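Long-range contact in twin-arginine translocation pathway signal (Rhodoferax ferrireducens, PDB 5IM2), which probably captures small carboxylates such as benzoate, which copurifies with it, as the extracytoplasmic solute-binding component of a TRAP transporter: residues Met135-Met149 / Thr160-Val172. Sequence-based numbering, arbitrary orientation.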
loop_
_atom_site.group_PDB
_atom_site.type_symbol
_atom_site.label_atom_id
_atom_site.label_comp_id
_atom_site.label_asym_id
_atom_site.label_seq_id
_atom_site.Cartn_x
_atom_site.Cartn_y
_atom_site.Cartn_z
ATOM N N MET A 135 -4.666 -3.709 -10.663
ATOM C CA MET A 135 -5.782 -3.708 -9.720
ATOM C C MET A 135 -7.101 -3.390 -10.398
ATOM O O MET A 135 -7.179 -2.585 -11.318
ATOM C CB MET A 135 -5.520 -2.684 -8.612
ATOM C CG MET A 135 -6.690 -2.475 -7.666
ATOM S SD MET A 135 -6.381 -1.279 -6.352
ATOM C CE MET A 135 -5.713 0.001 -7.273
ATOM N N THR A 136 -8.165 -4.014 -9.893
ATOM C CA THR A 136 -9.521 -3.600 -10.216
ATOM C C THR A 136 -9.975 -2.594 -9.145
ATOM O O THR A 136 -9.828 -1.378 -9.334
ATOM C CB THR A 136 -10.438 -4.813 -10.292
ATOM O OG1 THR A 136 -10.311 -5.575 -9.099
ATOM C CG2 THR A 136 -10.048 -5.705 -11.439
ATOM N N ASN A 137 -10.467 -3.085 -8.005
ATOM C CA ASN A 137 -10.689 -2.250 -6.820
ATOM C C ASN A 137 -9.889 -2.802 -5.641
ATOM O O ASN A 137 -9.430 -3.945 -5.660
ATOM C CB ASN A 137 -12.182 -2.175 -6.483
ATOM C CG ASN A 137 -12.753 -3.498 -6.137
ATOM O OD1 ASN A 137 -12.560 -3.957 -5.041
ATOM N ND2 ASN A 137 -13.480 -4.133 -7.078
ATOM N N ALA A 138 -9.675 -1.970 -4.622
ATOM C CA ALA A 138 -8.793 -2.370 -3.523
ATOM C C ALA A 138 -9.333 -3.558 -2.730
ATOM O O ALA A 138 -8.550 -4.398 -2.281
ATOM C CB ALA A 138 -8.535 -1.185 -2.596
ATOM N N GLU A 139 -10.653 -3.635 -2.508
ATOM C CA GLU A 139 -11.189 -4.772 -1.761
ATOM C C GLU A 139 -10.883 -6.081 -2.482
ATOM O O GLU A 139 -10.329 -7.016 -1.895
ATOM C CB GLU A 139 -12.698 -4.637 -1.541
ATOM C CG GLU A 139 -13.288 -5.781 -0.757
ATOM C CD GLU A 139 -14.797 -5.692 -0.679
ATOM O OE1 GLU A 139 -15.374 -4.720 -1.242
ATOM O OE2 GLU A 139 -15.405 -6.621 -0.091
ATOM N N ALA A 140 -11.240 -6.158 -3.757
ATOM C CA ALA A 140 -10.999 -7.377 -4.531
ATOM C C ALA A 140 -9.516 -7.704 -4.625
ATOM O O ALA A 140 -9.104 -8.857 -4.413
ATOM C CB ALA A 140 -11.638 -7.216 -5.913
ATOM N N THR A 141 -8.693 -6.701 -4.931
ATOM C CA THR A 141 -7.257 -6.921 -5.094
ATOM C C THR A 141 -6.586 -7.286 -3.774
ATOM O O THR A 141 -5.602 -8.043 -3.758
ATOM C CB THR A 141 -6.641 -5.678 -5.733
ATOM O OG1 THR A 141 -7.370 -5.393 -6.939
ATOM C CG2 THR A 141 -5.192 -5.901 -6.103
ATOM N N SER A 142 -7.065 -6.711 -2.654
ATOM C CA SER A 142 -6.583 -7.136 -1.345
ATOM C C SER A 142 -6.903 -8.599 -1.069
ATOM O O SER A 142 -6.088 -9.318 -0.486
ATOM C CB SER A 142 -7.212 -6.277 -0.243
ATOM O OG SER A 142 -6.757 -4.927 -0.331
ATOM N N ARG A 143 -8.123 -9.035 -1.387
ATOM C CA ARG A 143 -8.457 -10.440 -1.185
ATOM C C ARG A 143 -7.539 -11.323 -2.015
ATOM O O ARG A 143 -7.060 -12.358 -1.547
ATOM C CB ARG A 143 -9.910 -10.693 -1.560
ATOM C CG ARG A 143 -10.883 -10.066 -0.629
ATOM C CD ARG A 143 -12.320 -10.094 -1.196
ATOM N NE ARG A 143 -12.825 -11.446 -1.395
ATOM C CZ ARG A 143 -13.574 -12.111 -0.528
ATOM N NH1 ARG A 143 -13.920 -11.560 0.624
ATOM N NH2 ARG A 143 -13.967 -13.354 -0.816
ATOM N N ALA A 144 -7.304 -10.926 -3.259
ATOM C CA ALA A 144 -6.388 -11.654 -4.141
ATOM C C ALA A 144 -4.985 -11.724 -3.569
ATOM O O ALA A 144 -4.317 -12.754 -3.677
ATOM C CB ALA A 144 -6.372 -10.993 -5.524
ATOM N N CYS A 145 -4.513 -10.629 -2.971
ATOM C CA CYS A 145 -3.187 -10.606 -2.361
ATOM C C CYS A 145 -3.092 -11.621 -1.232
ATOM O O CYS A 145 -2.112 -12.373 -1.138
ATOM C CB CYS A 145 -2.881 -9.193 -1.854
ATOM S SG CYS A 145 -1.170 -8.936 -1.354
ATOM N N TRP A 146 -4.104 -11.665 -0.364
ATOM C CA TRP A 146 -4.101 -12.646 0.720
ATOM C C TRP A 146 -3.953 -14.071 0.177
ATOM O O TRP A 146 -3.054 -14.830 0.592
ATOM C CB TRP A 146 -5.376 -12.542 1.568
ATOM C CG TRP A 146 -5.379 -13.660 2.568
ATOM C CD1 TRP A 146 -5.986 -14.897 2.445
ATOM C CD2 TRP A 146 -4.694 -13.683 3.821
ATOM N NE1 TRP A 146 -5.732 -15.662 3.555
ATOM C CE2 TRP A 146 -4.931 -14.949 4.411
ATOM C CE3 TRP A 146 -3.924 -12.753 4.521
ATOM C CZ2 TRP A 146 -4.406 -15.299 5.633
ATOM C CZ3 TRP A 146 -3.407 -13.113 5.750
ATOM C CH2 TRP A 146 -3.660 -14.362 6.296
ATOM N N GLU A 147 -4.822 -14.438 -0.766
ATOM C CA GLU A 147 -4.832 -15.798 -1.297
ATOM C C GLU A 147 -3.544 -16.120 -2.045
ATOM O O GLU A 147 -2.988 -17.215 -1.894
ATOM C CB GLU A 147 -6.043 -16.012 -2.202
ATOM C CG GLU A 147 -6.094 -17.430 -2.741
ATOM C CD GLU A 147 -7.391 -17.804 -3.460
ATOM O OE1 GLU A 147 -8.367 -17.028 -3.462
ATOM O OE2 GLU A 147 -7.422 -18.907 -4.031
ATOM N N TYR A 148 -3.033 -15.164 -2.813
ATOM C CA TYR A 148 -1.742 -15.332 -3.489
ATOM C C TYR A 148 -0.616 -15.668 -2.508
ATOM O O TYR A 148 0.166 -16.603 -2.721
ATOM C CB TYR A 148 -1.425 -14.051 -4.262
ATOM C CG TYR A 148 -0.081 -13.951 -4.963
ATOM C CD1 TYR A 148 1.016 -13.453 -4.283
ATOM C CD2 TYR A 148 0.066 -14.278 -6.291
ATOM C CE1 TYR A 148 2.268 -13.306 -4.900
ATOM C CE2 TYR A 148 1.316 -14.129 -6.936
ATOM C CZ TYR A 148 2.402 -13.617 -6.220
ATOM O OH TYR A 148 3.639 -13.421 -6.797
ATOM N N MET A 149 -0.470 -14.888 -1.443
ATOM C CA MET A 149 0.664 -15.146 -0.564
ATOM C C MET A 149 0.485 -16.473 0.157
ATOM O O MET A 149 1.450 -17.226 0.346
ATOM C CB MET A 149 0.846 -13.995 0.424
ATOM C CG MET A 149 1.211 -12.691 -0.262
ATOM S SD MET A 149 2.700 -12.739 -1.340
ATOM C CE MET A 149 4.006 -13.108 -0.176
ATOM N N THR A 160 7.154 -13.996 10.397
ATOM C CA THR A 160 6.127 -13.386 11.227
ATOM C C THR A 160 4.836 -14.169 11.070
ATOM O O THR A 160 4.721 -15.077 10.240
ATOM C CB THR A 160 5.893 -11.897 10.873
ATOM O OG1 THR A 160 5.422 -11.747 9.518
ATOM C CG2 THR A 160 7.181 -11.089 11.122
ATOM N N GLN A 161 3.868 -13.811 11.896
ATOM C CA GLN A 161 2.492 -14.269 11.743
ATOM C C GLN A 161 1.728 -13.178 10.989
ATOM O O GLN A 161 1.430 -12.117 11.540
ATOM C CB GLN A 161 1.898 -14.573 13.121
ATOM C CG GLN A 161 0.435 -14.937 13.152
ATOM C CD GLN A 161 0.101 -16.216 12.429
ATOM O OE1 GLN A 161 -1.020 -16.379 11.950
ATOM N NE2 GLN A 161 1.038 -17.133 12.360
ATOM N N VAL A 162 1.441 -13.416 9.712
ATOM C CA VAL A 162 0.731 -12.416 8.924
ATOM C C VAL A 162 -0.753 -12.477 9.244
ATOM O O VAL A 162 -1.409 -13.524 9.114
ATOM C CB VAL A 162 0.995 -12.583 7.428
ATOM C CG1 VAL A 162 0.165 -11.594 6.585
ATOM C CG2 VAL A 162 2.480 -12.322 7.164
ATOM N N LEU A 163 -1.273 -11.347 9.696
ATOM C CA LEU A 163 -2.678 -11.205 10.011
ATOM C C LEU A 163 -3.509 -10.739 8.828
ATOM O O LEU A 163 -4.673 -11.132 8.730
ATOM C CB LEU A 163 -2.845 -10.211 11.165
ATOM C CG LEU A 163 -1.982 -10.461 12.397
ATOM C CD1 LEU A 163 -2.317 -9.461 13.527
ATOM C CD2 LEU A 163 -2.121 -11.874 12.932
ATOM N N ALA A 164 -2.956 -9.907 7.940
ATOM C CA ALA A 164 -3.682 -9.380 6.794
ATOM C C ALA A 164 -2.701 -8.818 5.784
ATOM O O ALA A 164 -1.560 -8.465 6.124
ATOM C CB ALA A 164 -4.710 -8.314 7.209
ATOM N N LEU A 165 -3.174 -8.761 4.529
ATOM C CA LEU A 165 -2.459 -8.245 3.362
ATOM C C LEU A 165 -3.442 -7.436 2.530
ATOM O O LEU A 165 -4.577 -7.877 2.344
ATOM C CB LEU A 165 -1.890 -9.385 2.499
ATOM C CG LEU A 165 -0.749 -10.146 3.133
ATOM C CD1 LEU A 165 -0.706 -11.540 2.515
ATOM C CD2 LEU A 165 0.582 -9.391 2.936
ATOM N N GLN A 166 -3.040 -6.265 2.029
ATOM C CA GLN A 166 -3.992 -5.409 1.322
ATOM C C GLN A 166 -3.265 -4.379 0.465
ATOM O O GLN A 166 -2.035 -4.259 0.499
ATOM C CB GLN A 166 -4.958 -4.743 2.313
ATOM C CG GLN A 166 -4.294 -4.117 3.535
ATOM C CD GLN A 166 -4.474 -2.614 3.669
ATOM O OE1 GLN A 166 -4.277 -2.069 4.730
ATOM N NE2 GLN A 166 -4.793 -1.949 2.602
ATOM N N VAL A 167 -4.049 -3.724 -0.385
ATOM C CA VAL A 167 -3.584 -2.668 -1.277
ATOM C C VAL A 167 -4.423 -1.420 -1.011
ATOM O O VAL A 167 -5.456 -1.481 -0.337
ATOM C CB VAL A 167 -3.652 -3.066 -2.760
ATOM C CG1 VAL A 167 -2.832 -4.330 -2.982
ATOM C CG2 VAL A 167 -5.117 -3.221 -3.204
ATOM N N HIS A 168 -3.969 -0.279 -1.538
ATOM C CA HIS A 168 -4.748 0.948 -1.475
ATOM C C HIS A 168 -5.488 1.229 -2.800
ATOM O O HIS A 168 -5.482 0.429 -3.734
ATOM C CB HIS A 168 -3.873 2.127 -0.992
ATOM C CG HIS A 168 -2.706 2.516 -1.873
ATOM N ND1 HIS A 168 -2.832 2.848 -3.212
ATOM C CD2 HIS A 168 -1.399 2.709 -1.566
ATOM C CE1 HIS A 168 -1.640 3.173 -3.696
ATOM N NE2 HIS A 168 -0.757 3.133 -2.711
ATOM N N GLY A 169 -6.211 2.372 -2.843
ATOM C CA GLY A 169 -6.928 2.764 -4.031
ATOM C C GLY A 169 -5.987 3.163 -5.160
ATOM O O GLY A 169 -4.762 3.169 -5.018
ATOM N N PRO A 170 -6.558 3.506 -6.309
ATOM C CA PRO A 170 -5.710 3.798 -7.476
ATOM C C PRO A 170 -4.748 4.948 -7.226
ATOM O O PRO A 170 -5.102 5.975 -6.639
ATOM C CB PRO A 170 -6.721 4.139 -8.572
ATOM C CG PRO A 170 -8.004 3.459 -8.127
ATOM C CD PRO A 170 -7.990 3.528 -6.633
ATOM N N GLY A 171 -3.504 4.777 -7.684
ATOM C CA GLY A 171 -2.516 5.828 -7.522
ATOM C C GLY A 171 -2.830 7.075 -8.337
ATOM O O GLY A 171 -3.423 7.022 -9.420
ATOM N N VAL A 172 -2.434 8.235 -7.793
ATOM C CA VAL A 172 -2.673 9.535 -8.410
ATOM C C VAL A 172 -1.340 10.283 -8.431
ATOM O O VAL A 172 -0.492 10.082 -7.559
ATOM C CB VAL A 172 -3.765 10.313 -7.610
ATOM C CG1 VAL A 172 -3.961 11.728 -8.096
ATOM C CG2 VAL A 172 -5.089 9.557 -7.618
#
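Ser142 joins helix 138-149 to strand 161-167 in the two-domain fold of TRAP solute-binding proteins, the helix packing on this outermost strand of a five-stranded mixed sheet. Its OG, turned back beside the backbone N (chi1 -67°), gives its proton to Ala138 O at 2.7 Å. The same oxygen accepts a nearly straight hydrogen bond (165°) from Val167 N at 3.0 Å. Serine suits the spot because it is short: the CA atoms of Ser142 and Gln166 are 4.1 Å apart. With an alanine here the buried Val167 N-H would probably lose its acceptor, and the helix its one hydrogen bond to the strand. Toward the helix C-terminus, Leu165 rests CD1 on Met149 CG at 3.6 Å, while its CB meets Cys145 SG. Trp146, its CG swung anti to the backbone N (chi1 174°), brings CZ3 close to Leu163 O and Ala164 CA of the classic bulge, its ring edge meeting Val162 O at CH2. At the other end Val167 CG2 lies against Thr141 CB and CG2, with the small methyl of Ala138 and the unbranched Met135 chain closing on it. His168 then turns away to the benzoate pocket, its ND1 hydrogen-bonded to Gly169 O, while Met135 SD rests 3.3 Å from His168 O.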